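Local coordinates for protein (S)-ureidoglycine--glyoxylate transaminase (Bacillus subtilis, PDB 3ISL) that catalyses the pyridoxal-phosphate-dependent transfer of an amino group from (S)-ureidoglycine to glyoxylate, giving oxalurate and glycine in purine catabolism, at residues A[87-92]-A[137-142]; A[310-314]-A[325-330]; A[178-182]-A[291-295]. One frame throughout, in Å; residues are numbered along the deposited sequence.

Contact 1: A[87-92]-A[137-142]; sequences DDVLIP and PKIVAM
Strands 88-92 and 139-142 run side by side in the same direction, their axes 4.7 Å apart at closest and 26° from parallel. Val89 pairs with Ile139 and Leu90 with Val140, each at a CA-CA distance of 4.8 Å. Two straight bonds fix this register: Leu90 N donates to Ile139 O (2.9 Å), and Ala141 N to Leu90 O (3.0 Å). Where the pair opens, Asp88 O takes two weak bonds, from Lys138 N (3.1 Å) and Ile139 N (3.4 Å); Lys138 turns helix-like (-63/-35) after extended Pro137, bringing both amides to that carbonyl. The outward amide and carbonyl groups of 87-92 turn to strand 111-116, where Val89 and Ile91 bond the backbones of Asn111, His113 and Leu115. An all-t Lys138 side chain carries NZ to Asp87 OD2 in a 3.1 Å salt bridge; that oxygen also accepts from Glu84 N, while NZ donates to Val82 O. Val89 CG2 meets Ile139 CD1 (4.0 Å) on one sheet face, and Leu90 CB meets Val140 CB (4.1 Å) on the other, where Leu90 and Pro92 pack on helix 125-135. Ile91 and Ala141 lie against Leu101 of helix 96-107. Two neighbouring parallel strands with helices on both faces are characteristic of the large domain of fold-type I PLP enzymes, built round a mostly parallel seven-stranded sheet.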
ATOM      1  N   ASP A  87      19.692   0.850 -20.418  1.00 30.49           N
ATOM      2  CA  ASP A  87      19.587  -0.626 -20.428  1.00 30.36           C
ATOM      3  C   ASP A  87      18.572  -1.129 -21.483  1.00 28.90           C
ATOM      4  O   ASP A  87      17.489  -0.572 -21.662  1.00 29.22           O
ATOM      5  CB  ASP A  87      19.227  -1.197 -19.050  1.00 30.29           C
ATOM      6  CG  ASP A  87      20.325  -0.967 -18.020  1.00 32.32           C
ATOM      7  OD1 ASP A  87      21.512  -0.780 -18.412  1.00 29.50           O
ATOM      8  OD2 ASP A  87      19.993  -0.975 -16.815  1.00 28.75           O
ATOM      9  N   ASP A  88      18.943  -2.180 -22.193  1.00 28.14           N
ATOM     10  CA  ASP A  88      18.028  -2.835 -23.124  1.00 27.19           C
ATOM     11  C   ASP A  88      17.087  -3.782 -22.357  1.00 26.82           C
ATOM     12  O   ASP A  88      17.545  -4.559 -21.525  1.00 26.63           O
ATOM     13  CB  ASP A  88      18.832  -3.633 -24.120  1.00 26.89           C
ATOM     14  CG  ASP A  88      19.559  -2.756 -25.136  1.00 28.66           C
ATOM     15  OD1 ASP A  88      18.937  -1.852 -25.715  1.00 28.42           O
ATOM     16  OD2 ASP A  88      20.742  -3.038 -25.401  1.00 31.49           O
ATOM     17  N   VAL A  89      15.789  -3.707 -22.656  1.00 25.72           N
ATOM     18  CA  VAL A  89      14.774  -4.496 -21.984  1.00 24.55           C
ATOM     19  C   VAL A  89      13.832  -5.057 -23.045  1.00 24.49           C
ATOM     20  O   VAL A  89      13.185  -4.314 -23.782  1.00 23.51           O
ATOM     21  CB  VAL A  89      13.976  -3.627 -20.943  1.00 26.85           C
ATOM     22  CG1 VAL A  89      12.816  -4.445 -20.291  1.00 25.89           C
ATOM     23  CG2 VAL A  89      14.922  -2.973 -19.841  1.00 21.99           C
ATOM     24  N   LEU A  90      13.759  -6.382 -23.099  1.00 23.73           N
ATOM     25  CA  LEU A  90      12.933  -7.085 -24.065  1.00 23.08           C
ATOM     26  C   LEU A  90      11.600  -7.425 -23.368  1.00 21.24           C
ATOM     27  O   LEU A  90      11.592  -8.082 -22.350  1.00 20.13           O
ATOM     28  CB  LEU A  90      13.573  -8.416 -24.436  1.00 21.15           C
ATOM     29  CG  LEU A  90      13.351  -9.047 -25.822  1.00 24.11           C
ATOM     30  CD1 LEU A  90      13.296 -10.576 -25.767  1.00 22.05           C
ATOM     31  CD2 LEU A  90      12.331  -8.442 -26.814  1.00 22.74           C
ATOM     32  N   ILE A  91      10.494  -7.047 -23.966  1.00 20.61           N
ATOM     33  CA  ILE A  91       9.209  -7.328 -23.358  1.00 21.32           C
ATOM     34  C   ILE A  91       8.318  -7.967 -24.417  1.00 21.90           C
ATOM     35  O   ILE A  91       7.834  -7.283 -25.309  1.00 20.07           O
ATOM     36  CB  ILE A  91       8.562  -6.048 -22.817  1.00 22.81           C
ATOM     37  CG1 ILE A  91       9.591  -5.264 -21.977  1.00 25.94           C
ATOM     38  CG2 ILE A  91       7.287  -6.398 -21.974  1.00 19.71           C
ATOM     39  CD1 ILE A  91       9.103  -3.915 -21.394  1.00 30.01           C
ATOM     40  N   PRO A  92       8.091  -9.269 -24.310  1.00 22.09           N
ATOM     41  CA  PRO A  92       7.141  -9.861 -25.244  1.00 23.94           C
ATOM     42  C   PRO A  92       5.746  -9.648 -24.672  1.00 25.28           C
ATOM     43  O   PRO A  92       5.464 -10.116 -23.594  1.00 26.46           O
ATOM     44  CB  PRO A  92       7.512 -11.373 -25.263  1.00 22.22           C
ATOM     45  CG  PRO A  92       8.758 -11.526 -24.439  1.00 23.94           C
ATOM     46  CD  PRO A  92       8.753 -10.280 -23.475  1.00 23.14           C
ATOM     47  N   PRO A 137      19.486  -8.470 -24.211  1.00 25.96           N
ATOM     48  CA  PRO A 137      19.012  -7.472 -23.253  1.00 25.39           C
ATOM     49  C   PRO A 137      19.601  -7.702 -21.857  1.00 24.91           C
ATOM     50  O   PRO A 137      19.898  -8.850 -21.467  1.00 24.29           O
ATOM     51  CB  PRO A 137      17.497  -7.727 -23.251  1.00 25.50           C
ATOM     52  CG  PRO A 137      17.412  -9.182 -23.403  1.00 24.77           C
ATOM     53  CD  PRO A 137      18.484  -9.520 -24.439  1.00 25.43           C
ATOM     54  N   LYS A 138      19.757  -6.647 -21.079  1.00 24.79           N
ATOM     55  CA  LYS A 138      20.045  -6.845 -19.649  1.00 25.08           C
ATOM     56  C   LYS A 138      18.835  -7.584 -18.991  1.00 24.65           C
ATOM     57  O   LYS A 138      18.985  -8.438 -18.091  1.00 24.67           O
ATOM     58  CB  LYS A 138      20.342  -5.478 -18.959  1.00 24.52           C
ATOM     59  CG  LYS A 138      20.505  -5.549 -17.459  1.00 26.92           C
ATOM     60  CD  LYS A 138      20.823  -4.153 -16.838  1.00 29.11           C
ATOM     61  CE  LYS A 138      21.143  -4.235 -15.375  1.00 26.97           C
ATOM     62  NZ  LYS A 138      21.342  -2.866 -14.804  1.00 27.41           N
ATOM     63  N   ILE A 139      17.644  -7.272 -19.472  1.00 24.55           N
ATOM     64  CA  ILE A 139      16.429  -7.718 -18.797  1.00 25.34           C
ATOM     65  C   ILE A 139      15.386  -8.209 -19.801  1.00 25.75           C
ATOM     66  O   ILE A 139      15.144  -7.554 -20.854  1.00 23.66           O
ATOM     67  CB  ILE A 139      15.746  -6.560 -18.025  1.00 25.75           C
ATOM     68  CG1 ILE A 139      16.704  -6.034 -16.956  1.00 27.11           C
ATOM     69  CG2 ILE A 139      14.330  -7.023 -17.425  1.00 23.91           C
ATOM     70  CD1 ILE A 139      16.450  -4.683 -16.597  1.00 26.66           C
ATOM     71  N   VAL A 140      14.770  -9.345 -19.466  1.00 24.88           N
ATOM     72  CA  VAL A 140      13.531  -9.687 -20.124  1.00 24.03           C
ATOM     73  C   VAL A 140      12.396  -9.745 -19.137  1.00 24.44           C
ATOM     74  O   VAL A 140      12.478 -10.411 -18.106  1.00 22.07           O
ATOM     75  CB  VAL A 140      13.646 -10.866 -21.154  1.00 25.91           C
ATOM     76  CG1 VAL A 140      15.068 -11.440 -21.359  1.00 26.30           C
ATOM     77  CG2 VAL A 140      12.444 -11.808 -21.248  1.00 22.34           C
ATOM     78  N   ALA A 141      11.361  -8.953 -19.450  1.00 24.93           N
ATOM     79  CA  ALA A 141      10.240  -8.739 -18.549  1.00 24.63           C
ATOM     80  C   ALA A 141       9.027  -9.308 -19.217  1.00 24.27           C
ATOM     81  O   ALA A 141       8.737  -8.967 -20.367  1.00 24.96           O
ATOM     82  CB  ALA A 141      10.026  -7.218 -18.250  1.00 23.48           C
ATOM     83  N   MET A 142       8.268 -10.108 -18.488  1.00 23.07           N
ATOM     84  CA  MET A 142       7.119 -10.746 -19.095  1.00 25.18           C
ATOM     85  C   MET A 142       5.971 -11.086 -18.119  1.00 24.07           C
ATOM     86  O   MET A 142       6.221 -11.371 -16.960  1.00 23.43           O
ATOM     87  CB  MET A 142       7.606 -12.047 -19.720  1.00 25.69           C
ATOM     88  CG  MET A 142       6.844 -12.456 -20.933  1.00 29.04           C
ATOM     89  SD  MET A 142       7.562 -14.030 -21.485  1.00 34.39           S
ATOM     90  CE  MET A 142       6.181 -14.542 -22.493  1.00 28.85           C
TER

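Contact 2: A[310-314]-A[325-330]; sequences GLRLF and TCVEIP
A single beta bridge, Leu313 with Val327 (CA-CA 4.6 Å), adds the extended residues 311-314 to strand 325-328, whose other edge pairs antiparallel with strand 361-365; this small sheet probably belongs to the C-terminal domain of the fold-type I aminotransferase. The chain leaves helix 288-308 through a Schellman motif: Gly310, with phi/psi of 90/13, is the first residue off the helix, and at these angles a CB would be jammed against the carbonyl O of the residue before. Residues 311-314 then run end to end at 117° to 325-330.

Two backbone hydrogen bonds flank the bridge: Glu328 N donates to Arg312 O (2.8 Å) and Phe314 N to Cys326 O (2.9 Å). The same Cys326 O receives a CA-H...O contact from Leu313 CA at 3.2 Å.

Apolar contacts lie round these bonds. Leu311 (m, t) points toward the strand, with CD1 3.7 Å from Val327 CG1 and CD2 3.7 Å from Pro330 CG. Leu313, also m, t, starts away from the strand but brings CD2 back to 3.5 Å from Thr325 CG2 and 4.1 Å from Val327 CG2. Leu311, Leu313 and Val327 all touch Ile306, so the segment folds back over the helix it has just left. Phe314 (chi1 t) sets CB 3.9 Å from Cys326 CB, which lies at its ring edge; its side chain also touches Ile361.

The Glu328 carboxylate makes van der Waals contacts: OE1 at the Phe314 ring edge, OE2 3.6 Å from Arg312 CB.

Beyond the bridge, one water accepts from Arg312 N (2.7 Å) and donates to Glu328 O (2.8 Å).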
ATOM      1  N   GLY A 310     -24.817 -23.128 -24.323  1.00 25.86           N
ATOM      2  CA  GLY A 310     -24.819 -22.749 -25.756  1.00 25.66           C
ATOM      3  C   GLY A 310     -23.882 -21.568 -26.030  1.00 26.75           C
ATOM      4  O   GLY A 310     -23.927 -20.973 -27.121  1.00 26.93           O
ATOM      5  N   LEU A 311     -23.036 -21.232 -25.058  1.00 25.11           N
ATOM      6  CA  LEU A 311     -22.060 -20.147 -25.226  1.00 25.81           C
ATOM      7  C   LEU A 311     -20.688 -20.661 -25.702  1.00 25.38           C
ATOM      8  O   LEU A 311     -20.348 -21.819 -25.508  1.00 25.04           O
ATOM      9  CB  LEU A 311     -21.907 -19.302 -23.923  1.00 24.60           C
ATOM     10  CG  LEU A 311     -23.158 -18.546 -23.439  1.00 26.09           C
ATOM     11  CD1 LEU A 311     -23.008 -18.036 -22.038  1.00 25.30           C
ATOM     12  CD2 LEU A 311     -23.536 -17.410 -24.331  1.00 26.33           C
ATOM     13  N   ARG A 312     -19.897 -19.789 -26.306  1.00 26.42           N
ATOM     14  CA  ARG A 312     -18.545 -20.164 -26.765  1.00 28.18           C
ATOM     15  C   ARG A 312     -17.443 -19.438 -25.985  1.00 28.15           C
ATOM     16  O   ARG A 312     -17.634 -18.300 -25.540  1.00 29.23           O
ATOM     17  CB  ARG A 312     -18.371 -19.862 -28.251  1.00 28.35           C
ATOM     18  CG  ARG A 312     -19.678 -19.831 -29.064  1.00 32.62           C
ATOM     19  CD  ARG A 312     -19.520 -20.470 -30.409  1.00 41.49           C
ATOM     20  NE  ARG A 312     -20.072 -21.822 -30.361  1.00 47.24           N
ATOM     21  CZ  ARG A 312     -19.807 -22.794 -31.234  1.00 50.72           C
ATOM     22  NH1 ARG A 312     -18.990 -22.594 -32.278  1.00 50.33           N
ATOM     23  NH2 ARG A 312     -20.376 -23.983 -31.060  1.00 51.23           N
ATOM     24  N   LEU A 313     -16.293 -20.075 -25.829  1.00 28.26           N
ATOM     25  CA  LEU A 313     -15.140 -19.396 -25.233  1.00 28.95           C
ATOM     26  C   LEU A 313     -14.307 -18.660 -26.296  1.00 28.39           C
ATOM     27  O   LEU A 313     -14.158 -19.133 -27.414  1.00 28.40           O
ATOM     28  CB  LEU A 313     -14.274 -20.401 -24.460  1.00 30.26           C
ATOM     29  CG  LEU A 313     -15.008 -21.152 -23.330  1.00 32.65           C
ATOM     30  CD1 LEU A 313     -14.026 -22.042 -22.533  1.00 32.61           C
ATOM     31  CD2 LEU A 313     -15.734 -20.183 -22.403  1.00 32.70           C
ATOM     32  N   PHE A 314     -13.788 -17.496 -25.932  1.00 28.09           N
ATOM     33  CA  PHE A 314     -12.770 -16.812 -26.711  1.00 28.27           C
ATOM     34  C   PHE A 314     -11.402 -17.463 -26.517  1.00 28.95           C
ATOM     35  O   PHE A 314     -11.077 -17.966 -25.409  1.00 26.25           O
ATOM     36  CB  PHE A 314     -12.689 -15.356 -26.239  1.00 28.56           C
ATOM     37  CG  PHE A 314     -11.485 -14.582 -26.748  1.00 27.95           C
ATOM     38  CD1 PHE A 314     -11.447 -14.117 -28.050  1.00 29.57           C
ATOM     39  CD2 PHE A 314     -10.418 -14.299 -25.903  1.00 28.26           C
ATOM     40  CE1 PHE A 314     -10.323 -13.379 -28.540  1.00 31.35           C
ATOM     41  CE2 PHE A 314      -9.306 -13.552 -26.358  1.00 32.63           C
ATOM     42  CZ  PHE A 314      -9.247 -13.100 -27.660  1.00 30.59           C
ATOM     43  N   THR A 325     -11.932 -17.453 -17.519  1.00 24.39           N
ATOM     44  CA  THR A 325     -12.670 -18.068 -18.593  1.00 24.06           C
ATOM     45  C   THR A 325     -13.353 -16.951 -19.350  1.00 23.08           C
ATOM     46  O   THR A 325     -14.103 -16.174 -18.750  1.00 22.74           O
ATOM     47  CB  THR A 325     -13.702 -19.035 -17.973  1.00 23.82           C
ATOM     48  OG1 THR A 325     -12.945 -20.103 -17.447  1.00 23.49           O
ATOM     49  CG2 THR A 325     -14.707 -19.615 -19.080  1.00 23.81           C
ATOM     50  N   CYS A 326     -13.018 -16.814 -20.624  1.00 23.16           N
ATOM     51  CA  CYS A 326     -13.460 -15.687 -21.449  1.00 24.65           C
ATOM     52  C   CYS A 326     -14.633 -16.183 -22.275  1.00 24.50           C
ATOM     53  O   CYS A 326     -14.462 -17.048 -23.149  1.00 24.29           O
ATOM     54  CB  CYS A 326     -12.323 -15.204 -22.396  1.00 25.65           C
ATOM     55  SG  CYS A 326     -10.849 -14.687 -21.538  1.00 26.43           S
ATOM     56  N   VAL A 327     -15.815 -15.634 -21.998  1.00 24.62           N
ATOM     57  CA  VAL A 327     -17.035 -16.099 -22.625  1.00 23.63           C
ATOM     58  C   VAL A 327     -17.415 -15.087 -23.681  1.00 24.99           C
ATOM     59  O   VAL A 327     -17.479 -13.893 -23.388  1.00 24.56           O
ATOM     60  CB  VAL A 327     -18.175 -16.251 -21.604  1.00 23.84           C
ATOM     61  CG1 VAL A 327     -19.514 -16.749 -22.284  1.00 23.36           C
ATOM     62  CG2 VAL A 327     -17.743 -17.167 -20.442  1.00 24.70           C
ATOM     63  N   GLU A 328     -17.695 -15.574 -24.898  1.00 25.07           N
ATOM     64  CA  GLU A 328     -18.051 -14.712 -26.022  1.00 26.23           C
ATOM     65  C   GLU A 328     -19.463 -14.182 -25.816  1.00 26.34           C
ATOM     66  O   GLU A 328     -20.398 -14.964 -25.565  1.00 25.74           O
ATOM     67  CB  GLU A 328     -17.874 -15.444 -27.390  1.00 26.79           C
ATOM     68  CG  GLU A 328     -16.396 -15.460 -27.866  1.00 28.64           C
ATOM     69  CD  GLU A 328     -16.095 -16.265 -29.148  1.00 34.39           C
ATOM     70  OE1 GLU A 328     -14.906 -16.221 -29.583  1.00 34.99           O
ATOM     71  OE2 GLU A 328     -17.017 -16.920 -29.718  1.00 32.59           O
ATOM     72  N   ILE A 329     -19.594 -12.854 -25.894  1.00 25.90           N
ATOM     73  CA  ILE A 329     -20.883 -12.177 -25.891  1.00 26.09           C
ATOM     74  C   ILE A 329     -21.576 -12.417 -27.237  1.00 26.16           C
ATOM     75  O   ILE A 329     -21.099 -12.025 -28.291  1.00 26.16           O
ATOM     76  CB  ILE A 329     -20.744 -10.649 -25.594  1.00 25.88           C
ATOM     77  CG1 ILE A 329     -20.062 -10.438 -24.216  1.00 24.96           C
ATOM     78  CG2 ILE A 329     -22.125  -9.929 -25.687  1.00 25.70           C
ATOM     79  CD1 ILE A 329     -19.490  -9.022 -23.986  1.00 18.22           C
ATOM     80  N   PRO A 330     -22.718 -13.078 -27.201  1.00 26.78           N
ATOM     81  CA  PRO A 330     -23.455 -13.368 -28.470  1.00 26.48           C
ATOM     82  C   PRO A 330     -23.918 -12.090 -29.180  1.00 27.43           C
ATOM     83  O   PRO A 330     -24.200 -11.074 -28.521  1.00 26.81           O
ATOM     84  CB  PRO A 330     -24.658 -14.170 -27.998  1.00 26.20           C
ATOM     85  CG  PRO A 330     -24.394 -14.496 -26.481  1.00 26.33           C
ATOM     86  CD  PRO A 330     -23.447 -13.470 -25.982  1.00 25.34           C
TER
HETATM   87  O   HOH W   1     -21.025 -17.394 -26.825  1.00 21.99           O

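Contact 3: A[178-182]-A[291-295]; sequences GGCEV and RFERH
In this fold-type I aminotransferase the loop 178-182, between strands 168-172 and 191-193 of the large sheet, packs on a turn of helix 288-308. It joins the large cofactor-binding domain to the helix that probably opens the C-terminal domain. Phe292 is the principal contact residue, with Gly179 and Gly178 its main loop counterparts. With chi1 m (-51°), the Phe292 ring slides under the loop: Glu181 CA sits over its face, 3.9 Å from the centroid and 24° off the normal, a CH-pi contact, while Gly178 C lies at the ring edge and Cys180 O comes within 3.6 Å of CE1. Glu181 adds CG, 3.6 Å from Phe292 CE2.

Gly179 has its CA closest across the contact to that of Phe292, at 5.4 Å. Its CA also sits over the His295 ring, 4.0 Å from the centroid and 5° off the normal, a second CH-pi contact. The imidazole is held by ND1 donating to Arg291 O (2.9 Å) and by NE2 bonded to Gly368 N.

Gly178, at phi/psi 77/1, turns its carbonyl to the helix, and Arg291, with chi1 to chi3 all t, donates from NE to Gly178 O at 2.9 Å. The guanidinium continues to a salt bridge with Glu286 and a bond to Cys199 O, next to the cofactor-attachment residue Lys198. A water donates to Gly179 O (2.7 Å) and Phe292 O (2.9 Å).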
ATOM      1  N   GLY A 178      -0.343 -18.825  -6.553  1.00 21.12           N
ATOM      2  CA  GLY A 178      -1.312 -19.492  -5.667  1.00 22.13           C
ATOM      3  C   GLY A 178      -2.524 -20.150  -6.361  1.00 21.82           C
ATOM      4  O   GLY A 178      -3.382 -20.746  -5.702  1.00 22.51           O
ATOM      5  N   GLY A 179      -2.562 -20.074  -7.679  1.00 22.83           N
ATOM      6  CA  GLY A 179      -3.683 -20.623  -8.471  1.00 22.05           C
ATOM      7  C   GLY A 179      -3.234 -21.577  -9.568  1.00 22.14           C
ATOM      8  O   GLY A 179      -3.893 -22.592  -9.821  1.00 21.91           O
ATOM      9  N   CYS A 180      -2.138 -21.214 -10.223  1.00 23.47           N
ATOM     10  CA  CYS A 180      -1.498 -21.985 -11.290  1.00 26.98           C
ATOM     11  C   CYS A 180      -0.061 -22.168 -10.893  1.00 26.52           C
ATOM     12  O   CYS A 180       0.524 -21.302 -10.206  1.00 27.70           O
ATOM     13  CB  CYS A 180      -1.480 -21.230 -12.661  1.00 25.28           C
ATOM     14  SG  CYS A 180      -3.065 -20.401 -13.044  1.00 35.52           S
ATOM     15  N   GLU A 181       0.556 -23.209 -11.450  1.00 26.15           N
ATOM     16  CA  GLU A 181       1.931 -23.519 -11.107  1.00 27.01           C
ATOM     17  C   GLU A 181       2.781 -22.306 -11.350  1.00 25.00           C
ATOM     18  O   GLU A 181       2.729 -21.757 -12.421  1.00 23.81           O
ATOM     19  CB  GLU A 181       2.453 -24.616 -12.030  1.00 27.51           C
ATOM     20  CG  GLU A 181       2.613 -25.898 -11.365  1.00 33.75           C
ATOM     21  CD  GLU A 181       3.276 -26.861 -12.306  1.00 40.73           C
ATOM     22  OE1 GLU A 181       3.868 -26.402 -13.336  1.00 40.11           O
ATOM     23  OE2 GLU A 181       3.155 -28.076 -12.039  1.00 45.19           O
ATOM     24  N   VAL A 182       3.558 -21.897 -10.364  1.00 25.93           N
ATOM     25  CA  VAL A 182       4.704 -21.030 -10.650  1.00 26.75           C
ATOM     26  C   VAL A 182       5.976 -21.591 -10.044  1.00 26.56           C
ATOM     27  O   VAL A 182       6.018 -21.893  -8.883  1.00 26.12           O
ATOM     28  CB  VAL A 182       4.456 -19.467 -10.577  1.00 27.37           C
ATOM     29  CG1 VAL A 182       3.073 -19.046 -10.248  1.00 26.25           C
ATOM     30  CG2 VAL A 182       5.631 -18.573 -10.079  1.00 24.60           C
ATOM     31  N   ARG A 291      -4.148 -27.412  -4.332  1.00 19.21           N
ATOM     32  CA  ARG A 291      -4.756 -26.167  -4.739  1.00 18.44           C
ATOM     33  C   ARG A 291      -4.791 -25.956  -6.243  1.00 17.19           C
ATOM     34  O   ARG A 291      -5.813 -25.514  -6.744  1.00 18.13           O
ATOM     35  CB  ARG A 291      -4.083 -24.974  -4.033  1.00 16.20           C
ATOM     36  CG  ARG A 291      -4.741 -23.694  -4.266  1.00 16.03           C
ATOM     37  CD  ARG A 291      -4.221 -22.716  -3.220  1.00 18.84           C
ATOM     38  NE  ARG A 291      -4.805 -21.374  -3.230  1.00 16.18           N
ATOM     39  CZ  ARG A 291      -5.627 -20.908  -2.263  1.00 17.67           C
ATOM     40  NH1 ARG A 291      -5.996 -21.698  -1.265  1.00 16.46           N
ATOM     41  NH2 ARG A 291      -6.054 -19.648  -2.282  1.00 14.53           N
ATOM     42  N   PHE A 292      -3.717 -26.251  -6.974  1.00 18.05           N
ATOM     43  CA  PHE A 292      -3.795 -26.069  -8.453  1.00 18.37           C
ATOM     44  C   PHE A 292      -4.821 -26.989  -9.099  1.00 20.06           C
ATOM     45  O   PHE A 292      -5.533 -26.596 -10.062  1.00 20.36           O
ATOM     46  CB  PHE A 292      -2.448 -26.304  -9.167  1.00 18.31           C
ATOM     47  CG  PHE A 292      -1.262 -25.519  -8.583  1.00 17.97           C
ATOM     48  CD1 PHE A 292      -1.428 -24.241  -8.014  1.00 18.44           C
ATOM     49  CD2 PHE A 292       0.022 -26.069  -8.629  1.00 16.04           C
ATOM     50  CE1 PHE A 292      -0.340 -23.534  -7.466  1.00 14.32           C
ATOM     51  CE2 PHE A 292       1.126 -25.356  -8.083  1.00 18.82           C
ATOM     52  CZ  PHE A 292       0.940 -24.078  -7.540  1.00 16.70           C
ATOM     53  N   GLU A 293      -4.871 -28.231  -8.606  1.00 19.80           N
ATOM     54  CA  GLU A 293      -5.854 -29.212  -9.095  1.00 21.51           C
ATOM     55  C   GLU A 293      -7.301 -28.753  -8.747  1.00 19.87           C
ATOM     56  O   GLU A 293      -8.227 -28.875  -9.567  1.00 19.37           O
ATOM     57  CB  GLU A 293      -5.562 -30.620  -8.517  1.00 21.71           C
ATOM     58  CG  GLU A 293      -6.748 -31.565  -8.695  1.00 28.48           C
ATOM     59  CD  GLU A 293      -6.989 -31.871 -10.172  1.00 39.08           C
ATOM     60  OE1 GLU A 293      -8.160 -32.111 -10.583  1.00 41.92           O
ATOM     61  OE2 GLU A 293      -5.981 -31.868 -10.932  1.00 43.30           O
ATOM     62  N   ARG A 294      -7.476 -28.169  -7.561  1.00 17.83           N
ATOM     63  CA  ARG A 294      -8.783 -27.646  -7.181  1.00 18.08           C
ATOM     64  C   ARG A 294      -9.234 -26.491  -8.118  1.00 17.39           C
ATOM     65  O   ARG A 294     -10.399 -26.341  -8.432  1.00 16.71           O
ATOM     66  CB  ARG A 294      -8.682 -27.201  -5.705  1.00 18.48           C
ATOM     67  CG  ARG A 294      -9.999 -26.752  -5.026  1.00 20.39           C
ATOM     68  CD  ARG A 294     -10.164 -25.259  -5.016  1.00 22.33           C
ATOM     69  NE  ARG A 294      -9.223 -24.607  -4.089  1.00 16.48           N
ATOM     70  CZ  ARG A 294      -9.254 -23.331  -3.739  1.00 19.35           C
ATOM     71  NH1 ARG A 294     -10.159 -22.547  -4.267  1.00 14.00           N
ATOM     72  NH2 ARG A 294      -8.302 -22.846  -2.896  1.00 10.86           N
ATOM     73  N   HIS A 295      -8.292 -25.644  -8.535  1.00 16.95           N
ATOM     74  CA  HIS A 295      -8.609 -24.572  -9.500  1.00 16.76           C
ATOM     75  C   HIS A 295      -9.012 -25.211 -10.865  1.00 17.42           C
ATOM     76  O   HIS A 295      -9.969 -24.789 -11.477  1.00 17.67           O
ATOM     77  CB  HIS A 295      -7.447 -23.583  -9.624  1.00 14.85           C
ATOM     78  CG  HIS A 295      -7.395 -22.585  -8.471  1.00 18.46           C
ATOM     79  ND1 HIS A 295      -7.023 -22.940  -7.183  1.00 18.02           N
ATOM     80  CD2 HIS A 295      -7.709 -21.264  -8.417  1.00 12.38           C
ATOM     81  CE1 HIS A 295      -7.105 -21.874  -6.392  1.00 16.60           C
ATOM     82  NE2 HIS A 295      -7.555 -20.858  -7.113  1.00 18.57           N
TER
HETATM   83  O   HOH W   2      -4.648 -24.388 -11.683  1.00 24.41           O

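Along the chain the order is contact 1, contact 3, contact 2. Contact 1 lies within the large-domain sheet, and contact 3 docks a loop of the same domain onto helix 288-308; their centres are 27 Å apart, nearest atoms about 10 Å. That helix leads into 310-314, so contact 2 takes up the chain at its far end; nearest atoms of contacts 2 and 3 are about 8 Å apart, their centres 23 Å. Contacts 1 and 2 are more remote, 34 Å between centres. None touches the cofactor: side chains of Met142, Cys180 and Cys326 lie about 10, 11 and 12 Å from a bound PLP, while Gly179 comes about 8 Å from the Lys198 side chain, not joined to PLP here.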